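Local coordinates for nickel ABC transporter (Nickel-binding protein) (Bacillus halodurans, PDB 3T66) that probably captures a solute such as nickel or a peptide outside the cell membrane and hands it to an ABC importer, at residues K13-L18 against S186-V191; D67-T72 against I124-P129; R240-T245 against F453-S458. All blocks are in the same frame, centred on the assembly; numbering follows the deposited sequence.

Contact 1. Residues K13-L18 against S186-V191; sequences KHIHFL and SKLDSV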
ATOM      1  N   LYS A  13      -7.021 -32.456  -3.179  1.00 58.23           N
ATOM      2  CA  LYS A  13      -7.292 -31.085  -2.702  1.00 56.77           C
ATOM      3  C   LYS A  13      -6.743 -29.989  -3.612  1.00 55.61           C
ATOM      4  O   LYS A  13      -5.519 -29.769  -3.679  1.00 54.85           O
ATOM      5  CB  LYS A  13      -6.827 -30.894  -1.260  1.00 56.95           C
ATOM      6  CG  LYS A  13      -7.956 -31.035  -0.252  1.00 56.72           C
ATOM      7  CD  LYS A  13      -7.491 -31.699   1.018  1.00 55.83           C
ATOM      8  CE  LYS A  13      -8.445 -31.380   2.131  1.00 56.25           C
ATOM      9  NZ  LYS A  13      -7.718 -31.304   3.410  1.00 56.74           N
ATOM     10  N   HIS A  14      -7.667 -29.304  -4.299  1.00 53.77           N
ATOM     11  CA  HIS A  14      -7.279 -28.344  -5.321  1.00 52.22           C
ATOM     12  C   HIS A  14      -7.982 -27.004  -5.230  1.00 51.09           C
ATOM     13  O   HIS A  14      -9.154 -26.953  -4.912  1.00 51.23           O
ATOM     14  CB  HIS A  14      -7.512 -28.941  -6.680  1.00 51.98           C
ATOM     15  CG  HIS A  14      -6.999 -28.099  -7.790  1.00 51.96           C
ATOM     16  ND1 HIS A  14      -5.655 -28.027  -8.098  1.00 52.10           N
ATOM     17  CD2 HIS A  14      -7.641 -27.292  -8.671  1.00 50.97           C
ATOM     18  CE1 HIS A  14      -5.491 -27.209  -9.122  1.00 52.62           C
ATOM     19  NE2 HIS A  14      -6.680 -26.761  -9.497  1.00 52.28           N
ATOM     20  N   ILE A  15      -7.249 -25.940  -5.540  1.00 49.67           N
ATOM     21  CA  ILE A  15      -7.728 -24.584  -5.418  1.00 48.93           C
ATOM     22  C   ILE A  15      -7.372 -23.871  -6.682  1.00 49.55           C
ATOM     23  O   ILE A  15      -6.202 -23.855  -7.070  1.00 49.95           O
ATOM     24  CB  ILE A  15      -7.060 -23.829  -4.240  1.00 48.28           C
ATOM     25  CG1 ILE A  15      -7.687 -24.246  -2.895  1.00 47.83           C
ATOM     26  CG2 ILE A  15      -7.114 -22.346  -4.443  1.00 45.45           C
ATOM     27  CD1 ILE A  15      -8.798 -23.392  -2.351  1.00 45.83           C
ATOM     28  N   HIS A  16      -8.385 -23.298  -7.332  1.00 49.91           N
ATOM     29  CA  HIS A  16      -8.175 -22.483  -8.504  1.00 50.31           C
ATOM     30  C   HIS A  16      -8.421 -21.064  -8.119  1.00 50.08           C
ATOM     31  O   HIS A  16      -9.545 -20.686  -7.749  1.00 50.32           O
ATOM     32  CB  HIS A  16      -9.108 -22.863  -9.631  1.00 50.57           C
ATOM     33  CG  HIS A  16      -8.800 -22.154 -10.915  1.00 54.18           C
ATOM     34  ND1 HIS A  16      -9.664 -22.150 -11.997  1.00 56.44           N
ATOM     35  CD2 HIS A  16      -7.740 -21.388 -11.274  1.00 54.22           C
ATOM     36  CE1 HIS A  16      -9.130 -21.439 -12.975  1.00 56.14           C
ATOM     37  NE2 HIS A  16      -7.965 -20.966 -12.560  1.00 55.79           N
ATOM     38  N   PHE A  17      -7.349 -20.290  -8.208  1.00 49.52           N
ATOM     39  CA  PHE A  17      -7.341 -18.907  -7.796  1.00 48.67           C
ATOM     40  C   PHE A  17      -7.071 -18.144  -9.051  1.00 48.44           C
ATOM     41  O   PHE A  17      -6.229 -18.527  -9.887  1.00 48.03           O
ATOM     42  CB  PHE A  17      -6.268 -18.684  -6.739  1.00 48.54           C
ATOM     43  CG  PHE A  17      -5.930 -17.246  -6.483  1.00 47.96           C
ATOM     44  CD1 PHE A  17      -6.575 -16.533  -5.497  1.00 48.92           C
ATOM     45  CD2 PHE A  17      -4.924 -16.617  -7.182  1.00 47.33           C
ATOM     46  CE1 PHE A  17      -6.239 -15.214  -5.246  1.00 46.35           C
ATOM     47  CE2 PHE A  17      -4.605 -15.310  -6.932  1.00 44.47           C
ATOM     48  CZ  PHE A  17      -5.256 -14.616  -5.972  1.00 44.16           C
ATOM     49  N   LEU A  18      -7.850 -17.086  -9.186  1.00 48.81           N
ATOM     50  CA  LEU A  18      -7.962 -16.346 -10.437  1.00 49.75           C
ATOM     51  C   LEU A  18      -7.648 -14.884 -10.216  1.00 50.31           C
ATOM     52  O   LEU A  18      -8.394 -14.146  -9.538  1.00 50.35           O
ATOM     53  CB  LEU A  18      -9.343 -16.507 -11.069  1.00 48.86           C
ATOM     54  CG  LEU A  18      -9.541 -15.756 -12.398  1.00 49.07           C
ATOM     55  CD1 LEU A  18      -8.400 -15.949 -13.491  1.00 47.02           C
ATOM     56  CD2 LEU A  18     -10.957 -16.027 -12.960  1.00 47.32           C
ATOM     57  N   SER A 186       1.339 -27.485   3.312  1.00 45.79           N
ATOM     58  CA  SER A 186      -0.046 -27.220   2.977  1.00 46.72           C
ATOM     59  C   SER A 186      -0.805 -28.489   3.130  1.00 47.11           C
ATOM     60  O   SER A 186      -0.209 -29.520   3.044  1.00 48.54           O
ATOM     61  CB  SER A 186      -0.113 -26.831   1.513  1.00 46.52           C
ATOM     62  OG  SER A 186      -1.356 -26.209   1.231  1.00 49.63           O
ATOM     63  N   LYS A 187      -2.107 -28.457   3.338  1.00 47.85           N
ATOM     64  CA  LYS A 187      -2.866 -29.705   3.185  1.00 48.86           C
ATOM     65  C   LYS A 187      -3.414 -29.834   1.785  1.00 49.42           C
ATOM     66  O   LYS A 187      -4.035 -30.827   1.438  1.00 50.67           O
ATOM     67  CB  LYS A 187      -3.995 -29.814   4.177  1.00 48.87           C
ATOM     68  CG  LYS A 187      -3.501 -29.920   5.571  1.00 51.07           C
ATOM     69  CD  LYS A 187      -4.646 -30.197   6.465  1.00 55.75           C
ATOM     70  CE  LYS A 187      -4.195 -29.964   7.868  1.00 60.35           C
ATOM     71  NZ  LYS A 187      -5.112 -30.599   8.866  1.00 65.34           N
ATOM     72  N   LEU A 188      -3.186 -28.812   0.999  1.00 49.55           N
ATOM     73  CA  LEU A 188      -3.664 -28.757  -0.337  1.00 49.31           C
ATOM     74  C   LEU A 188      -2.882 -29.648  -1.213  1.00 50.02           C
ATOM     75  O   LEU A 188      -1.695 -29.642  -1.177  1.00 50.43           O
ATOM     76  CB  LEU A 188      -3.438 -27.378  -0.845  1.00 48.82           C
ATOM     77  CG  LEU A 188      -4.492 -26.379  -0.508  1.00 49.55           C
ATOM     78  CD1 LEU A 188      -4.194 -25.211  -1.332  1.00 48.60           C
ATOM     79  CD2 LEU A 188      -5.794 -26.934  -0.863  1.00 50.36           C
ATOM     80  N   ASP A 189      -3.552 -30.464  -1.988  1.00 51.00           N
ATOM     81  CA  ASP A 189      -2.859 -31.255  -2.946  1.00 50.59           C
ATOM     82  C   ASP A 189      -2.244 -30.397  -4.067  1.00 49.72           C
ATOM     83  O   ASP A 189      -1.134 -30.616  -4.445  1.00 49.69           O
ATOM     84  CB  ASP A 189      -3.698 -32.487  -3.339  1.00 50.78           C
ATOM     85  CG  ASP A 189      -3.791 -33.543  -2.199  1.00 55.53           C
ATOM     86  OD1 ASP A 189      -2.762 -33.937  -1.685  1.00 57.59           O
ATOM     87  OD2 ASP A 189      -4.863 -34.010  -1.796  1.00 61.01           O
ATOM     88  N   SER A 190      -2.951 -29.391  -4.569  1.00 49.92           N
ATOM     89  CA  SER A 190      -2.422 -28.512  -5.633  1.00 49.83           C
ATOM     90  C   SER A 190      -3.137 -27.170  -5.862  1.00 49.74           C
ATOM     91  O   SER A 190      -4.254 -27.014  -5.482  1.00 49.97           O
ATOM     92  CB  SER A 190      -2.441 -29.262  -6.932  1.00 49.83           C
ATOM     93  OG  SER A 190      -3.736 -29.219  -7.461  1.00 49.62           O
ATOM     94  N   VAL A 191      -2.508 -26.211  -6.531  1.00 49.90           N
ATOM     95  CA  VAL A 191      -3.180 -24.924  -6.851  1.00 49.64           C
ATOM     96  C   VAL A 191      -2.944 -24.540  -8.287  1.00 50.47           C
ATOM     97  O   VAL A 191      -1.793 -24.568  -8.770  1.00 49.60           O
ATOM     98  CB  VAL A 191      -2.605 -23.708  -6.067  1.00 49.52           C
ATOM     99  CG1 VAL A 191      -3.269 -22.410  -6.489  1.00 47.09           C
ATOM    100  CG2 VAL A 191      -2.721 -23.902  -4.597  1.00 49.31           C
TER
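H14 stands beside S190 and I15 beside V191 where two strands run parallel, their CA atoms 4.9 Å apart at the first pair. The ladder starts with S190 N giving a hydrogen bond to K13 O and continues with I15 N giving one to S190 O at 3.2 Å, so S190 grips the first strand through both its backbone N and O. Just ahead of the ladder, K13 N meets D189 OD2 at 3.0 Å on the lone pair that points away from the other carboxylate oxygen. That other oxygen, OD1, forms a salt bridge with R177, and the acid thus joins a charged partner to the start of the strand. H14 has CG anti to the backbone N (chi1 -173°), and its ND1 edge is turned to S190 OG; the bond is modelled too short to be trusted, but a serine is small enough to sit at the edge of the imidazole. On the sheet face that carries I15 and V191 the contacts are apolar. I15 crosses L188 at about a right angle, its CG1 lying 3.9 Å from L188 CD2, while V191 CG2 comes 4.4 Å from I15 CB. F162 touches both L188 and V191, so branched aliphatic residues suit this buried side. At the margin, K13 and K187 run side by side, with K13 CD 3.6 Å from K187 O. An ST turn, S186 OG taking the N-H of L188, shapes the approach to the strand. The side chain of D189 lies about 7 Å from that of D179, a residue seen to bind calcium, although the ion is not bound to this chain in the model. Strand 14-19 pairs in parallel with both 190-195 and 213-215, in a protein of solute-binding family 5.

Contact 2. Residues D67-T72 against I124-P129; sequences DGQHWT and ITTKEP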
ATOM      1  N   ASP A  67      23.982   1.634  14.201  1.00 58.25           N
ATOM      2  CA  ASP A  67      24.091   2.902  13.474  1.00 58.31           C
ATOM      3  C   ASP A  67      23.268   3.007  12.187  1.00 58.19           C
ATOM      4  O   ASP A  67      23.396   4.007  11.503  1.00 58.17           O
ATOM      5  CB  ASP A  67      25.530   3.034  12.995  1.00 58.42           C
ATOM      6  CG  ASP A  67      25.900   1.943  11.942  1.00 61.24           C
ATOM      7  OD1 ASP A  67      25.133   0.946  11.719  1.00 63.94           O
ATOM      8  OD2 ASP A  67      26.986   2.061  11.337  1.00 63.97           O
ATOM      9  N   GLY A  68      22.539   1.957  11.787  1.00 57.65           N
ATOM     10  CA  GLY A  68      21.739   2.000  10.557  1.00 56.71           C
ATOM     11  C   GLY A  68      22.512   1.804   9.261  1.00 56.50           C
ATOM     12  O   GLY A  68      21.942   1.814   8.160  1.00 56.30           O
ATOM     13  N   GLN A  69      23.818   1.624   9.373  1.00 56.16           N
ATOM     14  CA  GLN A  69      24.630   1.395   8.190  1.00 55.60           C
ATOM     15  C   GLN A  69      25.203  -0.016   8.189  1.00 54.56           C
ATOM     16  O   GLN A  69      25.231  -0.689   7.152  1.00 55.05           O
ATOM     17  CB  GLN A  69      25.746   2.417   8.105  1.00 55.93           C
ATOM     18  CG  GLN A  69      26.646   2.188   6.905  1.00 58.52           C
ATOM     19  CD  GLN A  69      27.445   3.407   6.496  1.00 59.40           C
ATOM     20  OE1 GLN A  69      28.006   3.444   5.409  1.00 60.64           O
ATOM     21  NE2 GLN A  69      27.486   4.411   7.356  1.00 60.17           N
ATOM     22  N   HIS A  70      25.650  -0.465   9.352  1.00 52.79           N
ATOM     23  CA  HIS A  70      26.127  -1.825   9.477  1.00 51.57           C
ATOM     24  C   HIS A  70      25.034  -2.648  10.107  1.00 50.41           C
ATOM     25  O   HIS A  70      24.677  -2.456  11.278  1.00 49.83           O
ATOM     26  CB  HIS A  70      27.445  -1.870  10.241  1.00 51.54           C
ATOM     27  CG  HIS A  70      28.469  -0.943   9.667  1.00 51.80           C
ATOM     28  ND1 HIS A  70      29.427  -1.353   8.759  1.00 51.36           N
ATOM     29  CD2 HIS A  70      28.647   0.388   9.827  1.00 51.23           C
ATOM     30  CE1 HIS A  70      30.166  -0.320   8.403  1.00 51.43           C
ATOM     31  NE2 HIS A  70      29.703   0.753   9.026  1.00 52.44           N
ATOM     32  N   TRP A  71      24.488  -3.524   9.268  1.00 48.94           N
ATOM     33  CA  TRP A  71      23.334  -4.312   9.590  1.00 48.36           C
ATOM     34  C   TRP A  71      23.763  -5.726   9.732  1.00 48.70           C
ATOM     35  O   TRP A  71      24.630  -6.182   8.994  1.00 49.72           O
ATOM     36  CB  TRP A  71      22.332  -4.255   8.452  1.00 47.78           C
ATOM     37  CG  TRP A  71      21.771  -2.957   8.300  1.00 46.96           C
ATOM     38  CD1 TRP A  71      22.251  -1.941   7.528  1.00 44.98           C
ATOM     39  CD2 TRP A  71      20.629  -2.464   8.967  1.00 46.08           C
ATOM     40  NE1 TRP A  71      21.461  -0.848   7.660  1.00 46.01           N
ATOM     41  CE2 TRP A  71      20.451  -1.130   8.540  1.00 46.19           C
ATOM     42  CE3 TRP A  71      19.731  -3.016   9.894  1.00 46.10           C
ATOM     43  CZ2 TRP A  71      19.395  -0.317   9.006  1.00 46.26           C
ATOM     44  CZ3 TRP A  71      18.660  -2.211  10.366  1.00 46.68           C
ATOM     45  CH2 TRP A  71      18.503  -0.875   9.911  1.00 46.41           C
ATOM     46  N   THR A  72      23.130  -6.446  10.644  1.00 48.51           N
ATOM     47  CA  THR A  72      23.446  -7.845  10.843  1.00 48.37           C
ATOM     48  C   THR A  72      22.178  -8.647  10.793  1.00 47.66           C
ATOM     49  O   THR A  72      21.242  -8.359  11.545  1.00 47.67           O
ATOM     50  CB  THR A  72      24.060  -8.051  12.234  1.00 48.88           C
ATOM     51  OG1 THR A  72      25.412  -7.590  12.225  1.00 49.54           O
ATOM     52  CG2 THR A  72      24.008  -9.518  12.630  1.00 48.41           C
ATOM     53  N   ILE A 124      25.792  -6.674   6.296  1.00 45.17           N
ATOM     54  CA  ILE A 124      25.446  -5.913   5.120  1.00 44.03           C
ATOM     55  C   ILE A 124      25.790  -4.493   5.429  1.00 44.36           C
ATOM     56  O   ILE A 124      25.552  -4.022   6.535  1.00 44.48           O
ATOM     57  CB  ILE A 124      23.964  -6.080   4.742  1.00 43.62           C
ATOM     58  CG1 ILE A 124      23.737  -7.394   4.004  1.00 41.83           C
ATOM     59  CG2 ILE A 124      23.518  -4.980   3.836  1.00 43.36           C
ATOM     60  CD1 ILE A 124      22.276  -7.847   4.009  1.00 38.27           C
ATOM     61  N   THR A 125      26.391  -3.809   4.471  1.00 44.74           N
ATOM     62  CA  THR A 125      26.799  -2.431   4.698  1.00 44.98           C
ATOM     63  C   THR A 125      26.134  -1.708   3.611  1.00 45.99           C
ATOM     64  O   THR A 125      26.325  -2.054   2.467  1.00 46.50           O
ATOM     65  CB  THR A 125      28.334  -2.224   4.579  1.00 44.47           C
ATOM     66  OG1 THR A 125      28.977  -3.055   5.538  1.00 44.38           O
ATOM     67  CG2 THR A 125      28.714  -0.824   4.890  1.00 40.89           C
ATOM     68  N   THR A 126      25.332  -0.722   3.976  1.00 47.11           N
ATOM     69  CA  THR A 126      24.620   0.099   3.017  1.00 48.04           C
ATOM     70  C   THR A 126      25.563   1.229   2.610  1.00 49.52           C
ATOM     71  O   THR A 126      26.522   1.548   3.342  1.00 50.45           O
ATOM     72  CB  THR A 126      23.379   0.672   3.676  1.00 47.48           C
ATOM     73  OG1 THR A 126      23.756   1.238   4.921  1.00 48.53           O
ATOM     74  CG2 THR A 126      22.398  -0.406   3.985  1.00 47.11           C
ATOM     75  N   LYS A 127      25.309   1.862   1.473  1.00 50.27           N
ATOM     76  CA  LYS A 127      26.236   2.890   0.980  1.00 51.30           C
ATOM     77  C   LYS A 127      26.554   3.983   2.014  1.00 52.27           C
ATOM     78  O   LYS A 127      27.771   4.453   2.202  1.00 52.74           O
ATOM     79  CB  LYS A 127      25.715   3.429  -0.328  1.00 50.27           C
ATOM     80  CG  LYS A 127      25.956   2.378  -1.431  1.00 52.04           C
ATOM     81  CD  LYS A 127      24.867   2.309  -2.524  1.00 51.37           C
ATOM     82  CE  LYS A 127      25.278   1.372  -3.643  1.00 48.74           C
ATOM     83  NZ  LYS A 127      24.311   1.572  -4.748  1.00 49.48           N
ATOM     84  N   GLU A 128      25.457   4.251   2.726  1.00 52.86           N
ATOM     85  CA  GLU A 128      25.255   5.298   3.714  1.00 54.08           C
ATOM     86  C   GLU A 128      24.212   4.829   4.739  1.00 53.77           C
ATOM     87  O   GLU A 128      23.383   3.965   4.444  1.00 53.56           O
ATOM     88  CB  GLU A 128      24.663   6.537   3.033  1.00 54.99           C
ATOM     89  CG  GLU A 128      23.243   6.339   2.417  1.00 57.18           C
ATOM     90  CD  GLU A 128      22.774   7.552   1.601  1.00 62.85           C
ATOM     91  OE1 GLU A 128      21.661   8.062   1.858  1.00 64.43           O
ATOM     92  OE2 GLU A 128      23.505   8.012   0.684  1.00 65.91           O
ATOM     93  N   PRO A 129      24.193   5.460   5.917  1.00 53.28           N
ATOM     94  CA  PRO A 129      23.196   5.099   6.906  1.00 52.57           C
ATOM     95  C   PRO A 129      21.794   5.087   6.294  1.00 52.20           C
ATOM     96  O   PRO A 129      21.321   6.100   5.760  1.00 52.57           O
ATOM     97  CB  PRO A 129      23.313   6.229   7.934  1.00 52.46           C
ATOM     98  CG  PRO A 129      24.698   6.790   7.737  1.00 52.83           C
ATOM     99  CD  PRO A 129      24.907   6.702   6.273  1.00 53.37           C
TER
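The indole of W71 has I124 O at its edge, near the ring plane, and T126 CG2 approaching obliquely, 3.8 Å from W71 NE1. NE1 makes a weak hydrogen bond to G68 O. F133 meets the same indole, so the large aromatic fills the buried side of the sheet beside I124, whose CB is 4.4 Å from W71 CB. H70 lies on the other side, its imidazole alongside T125. There a polar ring and a threonine suit a surface position.

Both pairs belong to the centre of a four-stranded antiparallel sheet, in the order 60-64, 70-75, 121-126, 112-118. W71 and I124 form a hydrogen-bonded pair, with two nearly straight bonds: W71 N to I124 O at 3.0 Å and I124 N to W71 O. Two residues further along, past H70 and T125, T126 N gives a hydrogen bond to Q69 O at 3.2 Å.

Strand 70-75 is entered through an Asx turn: D67 OD1 accepts from Q69 N at 2.8 Å, above the carboxylate plane, and also from H70 N. G68, between D67 and Q69, has a positive phi of 79°, which a residue without CB adopts easily. Q69, CG anti to the backbone N (chi1 178°), extends over the turn after the other strand, its CG 3.6 Å from T126 OG1 and its amide end beside the P129 ring. T126 OG1 donates to E128 O at 2.8 Å, bracing that turn.

Contact 3. Residues R240-T245 against F453-S458; sequences RTHNLT and FLIHPS
A classic beta bulge interrupts the antiparallel pairing of strands 240-246 and 451-464: L454 and I455 together face the single residue H242. H242 O takes the N-H of L454 at 2.8 Å. It also takes that of I455 weakly, with I455 N 3.4 Å from H242 O, while H242 N gives its hydrogen to I455 O. Beyond the bulge, N243 pairs with F453 as a non-hydrogen-bonded pair.

H242 and I455 lie side by side, H242 CD2 3.6 Å from I455 CG1, and P457 lies over one face of the imidazole, with its CD offset toward the rim. P457 has no N-H to offer a strand neighbour, yet its ring suits packing: its CG also lies 3.3 Å from R240 CG, the two side chains crossing at about a right angle. R240 NH1 makes a hydrogen bond to S385 OG on the neighbouring strand 381-387, and H242 ND1 makes a weak one to the same atom. An alanine in place of H242 would probably open a gap beside I455 CG1 and the P457 ring and leave S385 without its weak imidazole partner.

Turned to the other side, N243 runs alongside F453, amide and ring planes 88° apart and N243 ND2 3.5 Å from F453 CE1. T241 CG2 lies 3.7 Å from F453 CD1, so a methyl and a polar amide share the phenyl. N243 CG sits between the backbone N and the carbonyl carbon (chi1 59°), and the bond from T245 OG1 to OD1 helps to fix how the amide is turned. L454, the first residue of the bulge pair, brings CD1 to 4.1 Å from L244 CG. The contact is thus a buried antiparallel pair with a classic bulge, its strand 240-246 pairing also with 381-387.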
ATOM      1  N   ARG A 240      -3.046   2.362   0.782  1.00 48.58           N
ATOM      2  CA  ARG A 240      -3.271   3.621   0.063  1.00 48.39           C
ATOM      3  C   ARG A 240      -4.401   4.429   0.673  1.00 48.24           C
ATOM      4  O   ARG A 240      -5.299   3.872   1.298  1.00 48.56           O
ATOM      5  CB  ARG A 240      -3.481   3.384  -1.416  1.00 48.72           C
ATOM      6  CG  ARG A 240      -4.865   3.612  -1.968  1.00 48.86           C
ATOM      7  CD  ARG A 240      -4.761   4.024  -3.449  1.00 50.27           C
ATOM      8  NE  ARG A 240      -3.631   3.413  -4.167  1.00 47.97           N
ATOM      9  CZ  ARG A 240      -2.532   4.065  -4.549  1.00 47.07           C
ATOM     10  NH1 ARG A 240      -2.374   5.358  -4.281  1.00 46.50           N
ATOM     11  NH2 ARG A 240      -1.582   3.416  -5.198  1.00 45.48           N
ATOM     12  N   THR A 241      -4.330   5.748   0.548  1.00 47.62           N
ATOM     13  CA  THR A 241      -5.318   6.598   1.166  1.00 47.40           C
ATOM     14  C   THR A 241      -5.654   7.644   0.144  1.00 47.40           C
ATOM     15  O   THR A 241      -4.743   8.145  -0.547  1.00 47.04           O
ATOM     16  CB  THR A 241      -4.785   7.249   2.483  1.00 47.74           C
ATOM     17  OG1 THR A 241      -4.697   6.255   3.509  1.00 49.07           O
ATOM     18  CG2 THR A 241      -5.713   8.365   3.017  1.00 48.12           C
ATOM     19  N   HIS A 242      -6.943   7.968   0.020  1.00 46.69           N
ATOM     20  CA  HIS A 242      -7.288   9.113  -0.801  1.00 47.29           C
ATOM     21  C   HIS A 242      -7.352  10.359   0.019  1.00 47.20           C
ATOM     22  O   HIS A 242      -7.798  10.312   1.155  1.00 47.57           O
ATOM     23  CB  HIS A 242      -8.616   8.919  -1.511  1.00 47.49           C
ATOM     24  CG  HIS A 242      -8.581   7.833  -2.522  1.00 46.59           C
ATOM     25  ND1 HIS A 242      -7.438   7.523  -3.226  1.00 46.73           N
ATOM     26  CD2 HIS A 242      -9.530   6.961  -2.926  1.00 43.82           C
ATOM     27  CE1 HIS A 242      -7.695   6.517  -4.043  1.00 47.01           C
ATOM     28  NE2 HIS A 242      -8.957   6.161  -3.881  1.00 45.05           N
ATOM     29  N   ASN A 243      -6.944  11.473  -0.561  1.00 47.08           N
ATOM     30  CA  ASN A 243      -7.076  12.730   0.128  1.00 48.41           C
ATOM     31  C   ASN A 243      -7.265  13.900  -0.794  1.00 48.86           C
ATOM     32  O   ASN A 243      -6.996  13.826  -1.999  1.00 49.14           O
ATOM     33  CB  ASN A 243      -5.812  12.988   0.952  1.00 49.00           C
ATOM     34  CG  ASN A 243      -4.565  13.030   0.099  1.00 50.60           C
ATOM     35  OD1 ASN A 243      -4.459  13.813  -0.845  1.00 52.56           O
ATOM     36  ND2 ASN A 243      -3.607  12.169   0.420  1.00 55.49           N
ATOM     37  N   LEU A 244      -7.699  15.000  -0.210  1.00 50.06           N
ATOM     38  CA  LEU A 244      -7.494  16.316  -0.817  1.00 51.42           C
ATOM     39  C   LEU A 244      -6.133  16.844  -0.382  1.00 52.49           C
ATOM     40  O   LEU A 244      -5.989  17.327   0.739  1.00 52.99           O
ATOM     41  CB  LEU A 244      -8.576  17.318  -0.379  1.00 50.87           C
ATOM     42  CG  LEU A 244     -10.031  16.990  -0.680  1.00 49.72           C
ATOM     43  CD1 LEU A 244     -10.941  18.107  -0.220  1.00 47.89           C
ATOM     44  CD2 LEU A 244     -10.136  16.769  -2.142  1.00 47.21           C
ATOM     45  N   THR A 245      -5.141  16.753  -1.256  1.00 53.85           N
ATOM     46  CA  THR A 245      -3.870  17.421  -1.004  1.00 55.57           C
ATOM     47  C   THR A 245      -4.003  18.938  -1.251  1.00 56.78           C
ATOM     48  O   THR A 245      -4.413  19.353  -2.344  1.00 57.40           O
ATOM     49  CB  THR A 245      -2.767  16.852  -1.901  1.00 55.60           C
ATOM     50  OG1 THR A 245      -2.528  15.478  -1.560  1.00 55.63           O
ATOM     51  CG2 THR A 245      -1.470  17.660  -1.759  1.00 56.06           C
ATOM     52  N   PHE A 453      -7.709  13.819   4.759  1.00 55.01           N
ATOM     53  CA  PHE A 453      -7.678  12.418   4.376  1.00 53.89           C
ATOM     54  C   PHE A 453      -9.072  11.871   4.332  1.00 53.51           C
ATOM     55  O   PHE A 453      -9.780  11.877   5.342  1.00 53.62           O
ATOM     56  CB  PHE A 453      -6.747  11.619   5.282  1.00 53.96           C
ATOM     57  CG  PHE A 453      -5.344  12.063   5.174  1.00 53.54           C
ATOM     58  CD1 PHE A 453      -4.561  11.659   4.088  1.00 55.33           C
ATOM     59  CD2 PHE A 453      -4.833  12.973   6.071  1.00 53.08           C
ATOM     60  CE1 PHE A 453      -3.242  12.102   3.927  1.00 55.03           C
ATOM     61  CE2 PHE A 453      -3.525  13.451   5.935  1.00 55.72           C
ATOM     62  CZ  PHE A 453      -2.720  13.015   4.852  1.00 56.45           C
ATOM     63  N   LEU A 454      -9.451  11.428   3.130  1.00 52.82           N
ATOM     64  CA  LEU A 454     -10.798  10.997   2.798  1.00 51.56           C
ATOM     65  C   LEU A 454     -11.040   9.530   3.050  1.00 51.00           C
ATOM     66  O   LEU A 454     -11.662   9.151   4.041  1.00 50.83           O
ATOM     67  CB  LEU A 454     -11.046  11.301   1.338  1.00 51.71           C
ATOM     68  CG  LEU A 454     -10.843  12.774   1.029  1.00 51.78           C
ATOM     69  CD1 LEU A 454     -10.810  12.967  -0.490  1.00 52.13           C
ATOM     70  CD2 LEU A 454     -11.965  13.562   1.679  1.00 50.43           C
ATOM     71  N   ILE A 455     -10.567   8.688   2.149  1.00 50.69           N
ATOM     72  CA  ILE A 455     -10.805   7.266   2.328  1.00 51.04           C
ATOM     73  C   ILE A 455      -9.592   6.322   2.146  1.00 51.11           C
ATOM     74  O   ILE A 455      -8.488   6.703   1.685  1.00 51.76           O
ATOM     75  CB  ILE A 455     -11.969   6.770   1.458  1.00 51.19           C
ATOM     76  CG1 ILE A 455     -11.598   6.799  -0.013  1.00 51.86           C
ATOM     77  CG2 ILE A 455     -13.270   7.566   1.732  1.00 52.47           C
ATOM     78  CD1 ILE A 455     -12.557   5.972  -0.891  1.00 54.37           C
ATOM     79  N   HIS A 456      -9.838   5.085   2.534  1.00 50.25           N
ATOM     80  CA  HIS A 456      -8.926   3.993   2.351  1.00 49.80           C
ATOM     81  C   HIS A 456      -9.654   3.029   1.419  1.00 49.31           C
ATOM     82  O   HIS A 456     -10.590   2.356   1.835  1.00 48.46           O
ATOM     83  CB  HIS A 456      -8.666   3.273   3.696  1.00 49.77           C
ATOM     84  CG  HIS A 456      -7.995   4.112   4.737  1.00 49.63           C
ATOM     85  ND1 HIS A 456      -6.883   4.887   4.478  1.00 50.30           N
ATOM     86  CD2 HIS A 456      -8.254   4.260   6.057  1.00 49.65           C
ATOM     87  CE1 HIS A 456      -6.494   5.482   5.592  1.00 49.20           C
ATOM     88  NE2 HIS A 456      -7.308   5.114   6.566  1.00 49.76           N
ATOM     89  N   PRO A 457      -9.233   2.951   0.155  1.00 49.31           N
ATOM     90  CA  PRO A 457      -9.929   1.997  -0.720  1.00 49.37           C
ATOM     91  C   PRO A 457      -9.582   0.506  -0.408  1.00 49.59           C
ATOM     92  O   PRO A 457      -8.389   0.149  -0.141  1.00 49.26           O
ATOM     93  CB  PRO A 457      -9.480   2.420  -2.137  1.00 48.91           C
ATOM     94  CG  PRO A 457      -8.157   3.085  -1.937  1.00 48.67           C
ATOM     95  CD  PRO A 457      -8.144   3.666  -0.534  1.00 48.96           C
ATOM     96  N   SER A 458     -10.623  -0.339  -0.464  1.00 49.07           N
ATOM     97  CA  SER A 458     -10.519  -1.769  -0.114  1.00 48.27           C
ATOM     98  C   SER A 458     -10.058  -2.707  -1.199  1.00 48.04           C
ATOM     99  O   SER A 458     -10.439  -2.573  -2.355  1.00 48.53           O
ATOM    100  CB  SER A 458     -11.839  -2.282   0.420  1.00 47.85           C
ATOM    101  OG  SER A 458     -12.087  -1.711   1.695  1.00 47.76           O
TER

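How the contacts relate
The three contacts are spread through one chain and none touches another. The centres of contacts 1 and 2 are 41 Å apart, those of contacts 1 and 3 35 Å, and those of contacts 2 and 3 34 Å. Along the sequence, contact 2 falls between the two halves of contact 1, and contact 3 opens only after contact 1 has closed. Contacts 1 and 3 belong to the same connected set of strands: strand 213-215, lying outside both contacts, pairs with 14-19 and with 451-464 and so links the chain's first strand to its last. Contact 2 lies in a separate four-stranded antiparallel sheet, its nearest atoms about 24 Å from contact 3.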